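PDB 6ZZ5: SmhB from Serratia marcescens, which serves as the B component of Smh, a tripartite alpha-pore-forming toxin, and probably passes from a soluble form into a membrane pore. Local coordinates for residues A[5-16]-A[320-331]; A[86-94]-A[310-318]. All coordinates share one frame; numbering follows the deposited sequence.

Contact 1 of 2, residues A[5-16]-A[320-331]; sequences TLYMNDGMNAQS and SVTKVLDGTKII
Met12 reaches from helix 5-16 into a pocket on helix 321-331 walled by Val324, Gly327, Thr328 and Ile331. Its chain runs straight from the backbone, with CG anti to N (chi1 177°), and bends only at the last torsion. The straight part carries Met12 SD to 3.5 Å from Thr328 CG2; the bend then turns Met12 CE to 3.8 Å from Ile331 CD1. Gly327 has no side chain, and CE lies over its backbone. This is knob-into-hole packing between two nearly parallel helices, whose axes come within 10.1 Å and cross at 18°. One turn toward the N termini, Val324 CG2 lies 3.6 Å from Asn9 OD1 and also meets Thr5 CG2. Leu6 CD2 touches Ser320 OG and Lys323 NZ, both on the same side of it, at the more exposed end. At the other end Ile331 CD1 packs on Asn13 OD1, and Ile331 CG2 on Ser16 OG at 3.4 Å. Ser16 OG donates back to Met12 O at 2.8 Å, on the opposite carbonyl face from Ser16 N. Thr328 OG1 donates back to Leu325 O at 2.6 Å and is also bonded to Gln80. Ile79, Val76 and Phe83 of helix 44-92 pack against Met12, Ser16 and Thr5.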
# COMPACT_ATOMS: atom_id res chain seq x y z
N THR A 5 3.90 -22.63 -0.33
CA THR A 5 5.11 -21.82 -0.14
C THR A 5 5.17 -20.72 -1.21
O THR A 5 5.60 -19.60 -0.89
CB THR A 5 6.38 -22.66 -0.10
OG1 THR A 5 6.25 -23.52 1.02
CG2 THR A 5 7.60 -21.78 -0.01
N LEU A 6 4.74 -21.00 -2.42
CA LEU A 6 4.76 -20.00 -3.53
C LEU A 6 3.60 -19.02 -3.34
O LEU A 6 3.85 -17.84 -3.64
CB LEU A 6 4.71 -20.72 -4.89
CG LEU A 6 5.87 -21.70 -5.13
CD1 LEU A 6 5.70 -22.47 -6.44
CD2 LEU A 6 7.24 -21.00 -5.07
N TYR A 7 2.45 -19.47 -2.80
CA TYR A 7 1.33 -18.56 -2.50
C TYR A 7 1.77 -17.63 -1.37
O TYR A 7 1.48 -16.43 -1.46
CB TYR A 7 0.06 -19.28 -2.02
CG TYR A 7 -0.75 -20.05 -3.01
CD1 TYR A 7 -0.97 -19.57 -4.30
CD2 TYR A 7 -1.43 -21.20 -2.62
CE1 TYR A 7 -1.77 -20.26 -5.19
CE2 TYR A 7 -2.21 -21.93 -3.52
CZ TYR A 7 -2.39 -21.45 -4.80
OH TYR A 7 -3.17 -22.14 -5.68
N MET A 8 2.44 -18.17 -0.33
CA MET A 8 3.04 -17.38 0.77
C MET A 8 3.96 -16.30 0.20
O MET A 8 3.86 -15.14 0.61
CB MET A 8 3.79 -18.23 1.78
CG MET A 8 2.86 -19.20 2.60
SD MET A 8 1.82 -18.33 3.80
CE MET A 8 3.18 -17.85 4.91
N ASN A 9 4.89 -16.68 -0.67
CA ASN A 9 5.88 -15.76 -1.23
C ASN A 9 5.15 -14.68 -2.04
O ASN A 9 5.52 -13.50 -1.90
CB ASN A 9 6.91 -16.51 -2.08
CG ASN A 9 8.07 -15.61 -2.39
OD1 ASN A 9 8.73 -15.09 -1.48
ND2 ASN A 9 8.36 -15.45 -3.67
N ASP A 10 4.20 -15.06 -2.90
CA ASP A 10 3.50 -14.08 -3.76
C ASP A 10 2.67 -13.14 -2.88
O ASP A 10 2.64 -11.96 -3.21
CB ASP A 10 2.58 -14.77 -4.77
CG ASP A 10 3.35 -15.53 -5.83
OD1 ASP A 10 4.58 -15.27 -6.01
OD2 ASP A 10 2.72 -16.37 -6.47
N GLY A 11 2.02 -13.67 -1.84
CA GLY A 11 1.23 -12.84 -0.89
C GLY A 11 2.09 -11.80 -0.20
O GLY A 11 1.65 -10.61 -0.07
N MET A 12 3.25 -12.25 0.29
CA MET A 12 4.21 -11.39 1.01
C MET A 12 4.70 -10.27 0.06
O MET A 12 4.76 -9.12 0.50
CB MET A 12 5.40 -12.20 1.50
CG MET A 12 6.39 -11.35 2.17
SD MET A 12 7.75 -12.34 2.79
CE MET A 12 8.62 -12.81 1.31
N ASN A 13 5.11 -10.61 -1.16
CA ASN A 13 5.65 -9.63 -2.13
C ASN A 13 4.55 -8.60 -2.46
O ASN A 13 4.87 -7.38 -2.43
CB ASN A 13 6.17 -10.28 -3.41
CG ASN A 13 7.45 -11.08 -3.21
OD1 ASN A 13 8.14 -10.93 -2.20
ND2 ASN A 13 7.80 -11.88 -4.21
N ALA A 14 3.31 -9.05 -2.70
CA ALA A 14 2.20 -8.16 -3.14
C ALA A 14 1.79 -7.26 -1.97
O ALA A 14 1.59 -6.06 -2.19
CB ALA A 14 1.04 -8.97 -3.66
N GLN A 15 1.72 -7.79 -0.74
CA GLN A 15 1.21 -6.99 0.38
C GLN A 15 2.27 -5.97 0.77
O GLN A 15 1.90 -4.86 1.08
CB GLN A 15 0.90 -7.81 1.60
CG GLN A 15 0.22 -7.02 2.68
CD GLN A 15 -0.27 -7.86 3.83
OE1 GLN A 15 0.41 -8.71 4.38
NE2 GLN A 15 -1.47 -7.56 4.28
N SER A 16 3.55 -6.40 0.80
CA SER A 16 4.70 -5.53 1.15
C SER A 16 4.84 -4.34 0.18
O SER A 16 5.05 -3.20 0.63
CB SER A 16 5.94 -6.36 1.23
OG SER A 16 5.75 -7.26 2.32
N SER A 320 12.08 -24.18 -2.38
CA SER A 320 11.57 -22.78 -2.45
C SER A 320 11.73 -22.05 -1.12
O SER A 320 11.30 -20.88 -1.06
CB SER A 320 10.15 -22.71 -3.00
OG SER A 320 9.85 -21.38 -3.40
N VAL A 321 12.37 -22.63 -0.08
CA VAL A 321 12.36 -21.92 1.23
C VAL A 321 13.41 -20.79 1.18
O VAL A 321 13.15 -19.70 1.72
CB VAL A 321 12.50 -22.88 2.40
CG1 VAL A 321 12.65 -22.13 3.68
CG2 VAL A 321 11.30 -23.82 2.40
N THR A 322 14.51 -20.98 0.51
CA THR A 322 15.63 -20.02 0.57
C THR A 322 15.17 -18.70 -0.08
O THR A 322 15.49 -17.64 0.44
CB THR A 322 16.88 -20.59 -0.09
OG1 THR A 322 17.33 -21.63 0.80
CG2 THR A 322 17.92 -19.52 -0.23
N LYS A 323 14.41 -18.80 -1.15
CA LYS A 323 13.92 -17.60 -1.87
C LYS A 323 12.97 -16.82 -0.94
O LYS A 323 13.06 -15.60 -0.85
CB LYS A 323 13.30 -18.05 -3.19
CG LYS A 323 12.51 -16.99 -3.96
CD LYS A 323 11.88 -17.55 -5.23
CE LYS A 323 10.93 -18.69 -4.90
NZ LYS A 323 10.19 -19.18 -6.08
N VAL A 324 12.09 -17.49 -0.22
CA VAL A 324 11.16 -16.82 0.70
C VAL A 324 11.97 -16.20 1.83
O VAL A 324 11.69 -15.01 2.19
CB VAL A 324 10.06 -17.75 1.21
CG1 VAL A 324 9.18 -16.98 2.16
CG2 VAL A 324 9.28 -18.32 0.04
N LEU A 325 12.92 -16.91 2.41
CA LEU A 325 13.71 -16.33 3.52
C LEU A 325 14.50 -15.08 3.05
O LEU A 325 14.50 -14.05 3.77
CB LEU A 325 14.64 -17.39 4.12
CG LEU A 325 13.93 -18.44 5.00
CD1 LEU A 325 14.92 -19.48 5.45
CD2 LEU A 325 13.22 -17.82 6.22
N ASP A 326 15.18 -15.16 1.92
CA ASP A 326 15.88 -14.00 1.29
C ASP A 326 14.89 -12.82 1.16
O ASP A 326 15.27 -11.68 1.50
CB ASP A 326 16.45 -14.37 -0.08
CG ASP A 326 17.66 -15.28 -0.05
OD1 ASP A 326 18.18 -15.54 1.05
OD2 ASP A 326 18.13 -15.66 -1.14
N GLY A 327 13.70 -13.09 0.65
CA GLY A 327 12.64 -12.06 0.46
C GLY A 327 12.29 -11.40 1.77
O GLY A 327 12.21 -10.17 1.81
N THR A 328 12.06 -12.18 2.84
CA THR A 328 11.69 -11.59 4.14
C THR A 328 12.78 -10.60 4.56
O THR A 328 12.42 -9.56 5.13
CB THR A 328 11.47 -12.63 5.26
OG1 THR A 328 12.68 -13.36 5.54
CG2 THR A 328 10.33 -13.57 4.89
N LYS A 329 14.04 -10.93 4.36
CA LYS A 329 15.18 -10.11 4.84
C LYS A 329 15.24 -8.81 4.00
O LYS A 329 15.41 -7.71 4.58
CB LYS A 329 16.52 -10.85 4.72
CG LYS A 329 16.69 -12.08 5.63
CD LYS A 329 18.01 -12.84 5.39
CE LYS A 329 18.00 -14.31 5.77
NZ LYS A 329 17.76 -14.44 7.21
N ILE A 330 15.10 -8.95 2.70
CA ILE A 330 15.19 -7.79 1.75
C ILE A 330 13.99 -6.88 2.01
O ILE A 330 14.18 -5.67 2.14
CB ILE A 330 15.29 -8.24 0.30
CG1 ILE A 330 16.50 -9.15 0.08
CG2 ILE A 330 15.36 -7.01 -0.62
CD1 ILE A 330 16.43 -9.92 -1.22
N ILE A 331 12.82 -7.47 2.16
CA ILE A 331 11.58 -6.70 2.38
C ILE A 331 11.70 -5.93 3.68
O ILE A 331 11.42 -4.69 3.68
CB ILE A 331 10.32 -7.58 2.29
CG1 ILE A 331 10.14 -8.02 0.85
CG2 ILE A 331 9.11 -6.86 2.81
CD1 ILE A 331 9.11 -9.07 0.69

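Contact 2 of 2, residues A[86-94]-A[310-318]; sequences QNLISTVMP and RQLFLTASQ. With EDO (1,2-ethanediol), chain I; SO4 (sulfate ion), chain D.
The Phe313 ring takes Ile89 CG2 over one face in a CH-pi contact, 3.8 Å above the plane and offset toward the rim. Ser90 OG lies in the ring plane at the edge, and Gln86 CG approaches the same edge, 3.7 Å from Phe313 CE1. The amide of Gln86 stands perpendicular to the ring. The Arg310 guanidinium holds a sulfate at its edge. Arg310 NH2 donates to sulfate O3 at 2.7 Å, almost straight at 176°, and NH1 donates to O1 by a longer bond. NH1 also donates to a water in the guanidinium plane, which can in turn donate to Met93 O. The sulfate probably comes from the crystallisation liquor.

Ser90 OG is 2.8 Å from Phe313 O and 3.0 Å from Gln86 O. Its single proton could serve either carbonyl. With OG beside the backbone N (chi1 -63°), the hydroxyl can approach both. Ser90 CB rests on Ser317 CB; the Ser317 hydroxyl donates back to Leu314 O. Gln86 NE2 lies 3.6 Å from Ala316 CB, while OE1 is bonded to Tyr82 and to a bound ethanediol. A water links Asn87 ND2 to Ser317 O. Beyond Ser90, Pro94 CG packs 3.9 Å from Leu314 CD2. The Pro94 carbonyl and CA also pack against Arg310 CG and CD.

Trp102 and Ala105 of helix 99-151 touch Ile89. The axes come within 8.6 Å, and the backbones draw close where small Ser90 faces Phe313. Segment 310-318 of the short helix 306-319 packs steeply, at -122°, across the end of a long helix in an elongated helical bundle, consistent with the HBL-type enterotoxin family.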
# COMPACT_ATOMS: atom_id res chain seq x y z
N GLN A 86 10.36 -24.22 9.86
CA GLN A 86 10.20 -25.32 8.88
C GLN A 86 11.60 -25.83 8.54
O GLN A 86 11.77 -27.06 8.47
CB GLN A 86 9.38 -24.91 7.69
CG GLN A 86 9.02 -26.10 6.80
CD GLN A 86 8.26 -25.73 5.55
OE1 GLN A 86 7.05 -25.49 5.60
NE2 GLN A 86 8.97 -25.68 4.44
N ASN A 87 12.57 -24.95 8.33
CA ASN A 87 13.96 -25.41 8.03
C ASN A 87 14.56 -26.15 9.24
O ASN A 87 15.41 -27.05 9.05
CB ASN A 87 14.88 -24.28 7.58
CG ASN A 87 14.83 -24.04 6.08
OD1 ASN A 87 14.14 -24.77 5.33
ND2 ASN A 87 15.53 -22.98 5.65
N LEU A 88 14.26 -25.71 10.45
CA LEU A 88 14.73 -26.42 11.67
C LEU A 88 14.21 -27.88 11.63
O LEU A 88 15.02 -28.78 11.75
CB LEU A 88 14.23 -25.68 12.90
CG LEU A 88 14.54 -26.33 14.25
CD1 LEU A 88 16.03 -26.38 14.49
CD2 LEU A 88 13.87 -25.52 15.35
N ILE A 89 12.92 -28.08 11.39
CA ILE A 89 12.30 -29.44 11.22
C ILE A 89 13.05 -30.20 10.14
O ILE A 89 13.47 -31.35 10.39
CB ILE A 89 10.80 -29.31 10.86
CG1 ILE A 89 9.99 -28.73 12.01
CG2 ILE A 89 10.19 -30.60 10.36
CD1 ILE A 89 10.29 -29.29 13.32
N SER A 90 13.30 -29.54 9.01
CA SER A 90 13.91 -30.15 7.83
C SER A 90 15.34 -30.56 8.10
O SER A 90 15.78 -31.44 7.41
CB SER A 90 13.85 -29.22 6.65
OG SER A 90 12.50 -28.95 6.27
N THR A 91 16.08 -29.89 8.99
CA THR A 91 17.52 -30.14 9.21
C THR A 91 17.70 -31.03 10.44
O THR A 91 18.65 -31.82 10.44
CB THR A 91 18.33 -28.82 9.29
OG1 THR A 91 17.77 -27.97 10.30
CG2 THR A 91 18.32 -28.08 7.96
N VAL A 92 16.79 -31.02 11.40
CA VAL A 92 17.02 -31.84 12.62
C VAL A 92 16.26 -33.16 12.61
O VAL A 92 16.75 -34.08 13.30
CB VAL A 92 16.81 -31.09 13.95
CG1 VAL A 92 17.49 -29.73 13.96
CG2 VAL A 92 15.38 -30.98 14.35
N MET A 93 15.11 -33.27 11.92
CA MET A 93 14.21 -34.44 12.15
C MET A 93 14.42 -35.61 11.19
O MET A 93 14.30 -36.76 11.61
CB MET A 93 12.74 -34.03 12.15
CG MET A 93 12.49 -33.19 13.37
SD MET A 93 10.73 -32.84 13.53
CE MET A 93 10.29 -34.46 14.14
N PRO A 94 14.72 -35.40 9.89
CA PRO A 94 14.88 -36.53 8.98
C PRO A 94 15.89 -37.57 9.43
O PRO A 94 15.62 -38.72 9.27
CB PRO A 94 15.29 -35.85 7.68
CG PRO A 94 14.55 -34.53 7.75
CD PRO A 94 14.73 -34.11 9.19
N ARG A 310 10.06 -37.19 5.64
CA ARG A 310 11.48 -36.94 5.33
C ARG A 310 11.61 -36.38 3.91
O ARG A 310 12.25 -35.32 3.76
CB ARG A 310 12.30 -38.20 5.57
CG ARG A 310 12.29 -38.61 7.03
CD ARG A 310 13.41 -39.60 7.37
NE ARG A 310 12.90 -40.90 7.06
CZ ARG A 310 12.39 -41.79 7.91
NH1 ARG A 310 12.34 -41.60 9.22
NH2 ARG A 310 11.92 -42.91 7.43
N GLN A 311 11.00 -37.04 2.91
CA GLN A 311 11.06 -36.61 1.48
C GLN A 311 10.53 -35.18 1.39
O GLN A 311 11.19 -34.31 0.77
CB GLN A 311 10.26 -37.56 0.57
CG GLN A 311 10.40 -37.33 -0.95
CD GLN A 311 9.73 -36.11 -1.58
OE1 GLN A 311 8.62 -35.68 -1.17
NE2 GLN A 311 10.39 -35.51 -2.58
N LEU A 312 9.36 -34.92 1.99
CA LEU A 312 8.66 -33.64 1.79
C LEU A 312 9.46 -32.50 2.40
O LEU A 312 9.64 -31.46 1.74
CB LEU A 312 7.28 -33.75 2.43
CG LEU A 312 6.45 -32.48 2.29
CD1 LEU A 312 6.08 -32.25 0.85
CD2 LEU A 312 5.21 -32.60 3.13
N PHE A 313 9.95 -32.69 3.61
CA PHE A 313 10.67 -31.62 4.36
C PHE A 313 12.10 -31.48 3.84
O PHE A 313 12.58 -30.34 3.82
CB PHE A 313 10.55 -31.85 5.86
CG PHE A 313 9.23 -31.37 6.39
CD1 PHE A 313 9.05 -30.05 6.72
CD2 PHE A 313 8.14 -32.22 6.50
CE1 PHE A 313 7.83 -29.60 7.21
CE2 PHE A 313 6.91 -31.76 6.95
CZ PHE A 313 6.75 -30.45 7.32
N LEU A 314 12.80 -32.54 3.44
CA LEU A 314 14.13 -32.32 2.81
C LEU A 314 13.93 -31.54 1.52
O LEU A 314 14.57 -30.54 1.40
CB LEU A 314 14.85 -33.64 2.58
CG LEU A 314 15.32 -34.39 3.83
CD1 LEU A 314 15.71 -35.82 3.50
CD2 LEU A 314 16.51 -33.69 4.46
N THR A 315 13.03 -31.96 0.61
CA THR A 315 12.76 -31.25 -0.66
C THR A 315 12.34 -29.79 -0.39
O THR A 315 12.87 -28.85 -1.10
CB THR A 315 11.78 -32.06 -1.51
OG1 THR A 315 12.45 -33.33 -1.64
CG2 THR A 315 11.49 -31.45 -2.87
N ALA A 316 11.37 -29.56 0.49
CA ALA A 316 10.94 -28.19 0.80
C ALA A 316 12.17 -27.31 1.11
O ALA A 316 12.33 -26.23 0.49
CB ALA A 316 9.98 -28.16 1.97
N SER A 317 13.04 -27.76 2.00
CA SER A 317 14.20 -26.96 2.47
C SER A 317 15.12 -26.62 1.29
O SER A 317 15.76 -25.54 1.28
CB SER A 317 14.94 -27.67 3.60
OG SER A 317 15.67 -28.79 3.10
N GLN A 318 15.19 -27.49 0.29
CA GLN A 318 16.19 -27.33 -0.77
C GLN A 318 15.58 -26.63 -1.97
O GLN A 318 16.34 -26.28 -2.85
CB GLN A 318 16.72 -28.69 -1.19
CG GLN A 318 17.72 -29.25 -0.21
CD GLN A 318 18.23 -30.59 -0.67
OE1 GLN A 318 17.61 -31.61 -0.34
NE2 GLN A 318 19.31 -30.60 -1.45
C1 EDO I . 5.64 -28.50 3.67
O1 EDO I . 5.41 -28.64 2.28
C2 EDO I . 4.90 -27.35 4.23
O2 EDO I . 5.32 -26.13 3.65
S SO4 D . 10.48 -44.91 10.40
O1 SO4 D . 10.62 -43.61 11.02
O2 SO4 D . 11.39 -45.83 11.02
O3 SO4 D . 10.78 -44.81 9.01
O4 SO4 D . 9.13 -45.38 10.55
O HOH W 1 16.01 -22.99 2.65
O HOH W 2 12.86 -39.26 10.82

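In the fold
From the N terminus, helix 4-30 supplies the first half of contact 1. The chain then enters helix 44-92, whose far end supplies the first half of contact 2. Helices 99-151 and 156-184, three strands of a small sheet, then helices 230-245 and 252-300 follow before helix 306-319 returns to close contact 2. The next helix, 321-336, closes contact 1. Contact 2 is therefore nested inside the loop of contact 1. Their centres are about 18 Å apart, on the same side of the chain's centre. They meet where Val321 packs on Ala316, Gln86 and Asn87, and Leu325 on Asn87. Together they lay two consecutive helices from late in the chain against its first two helices.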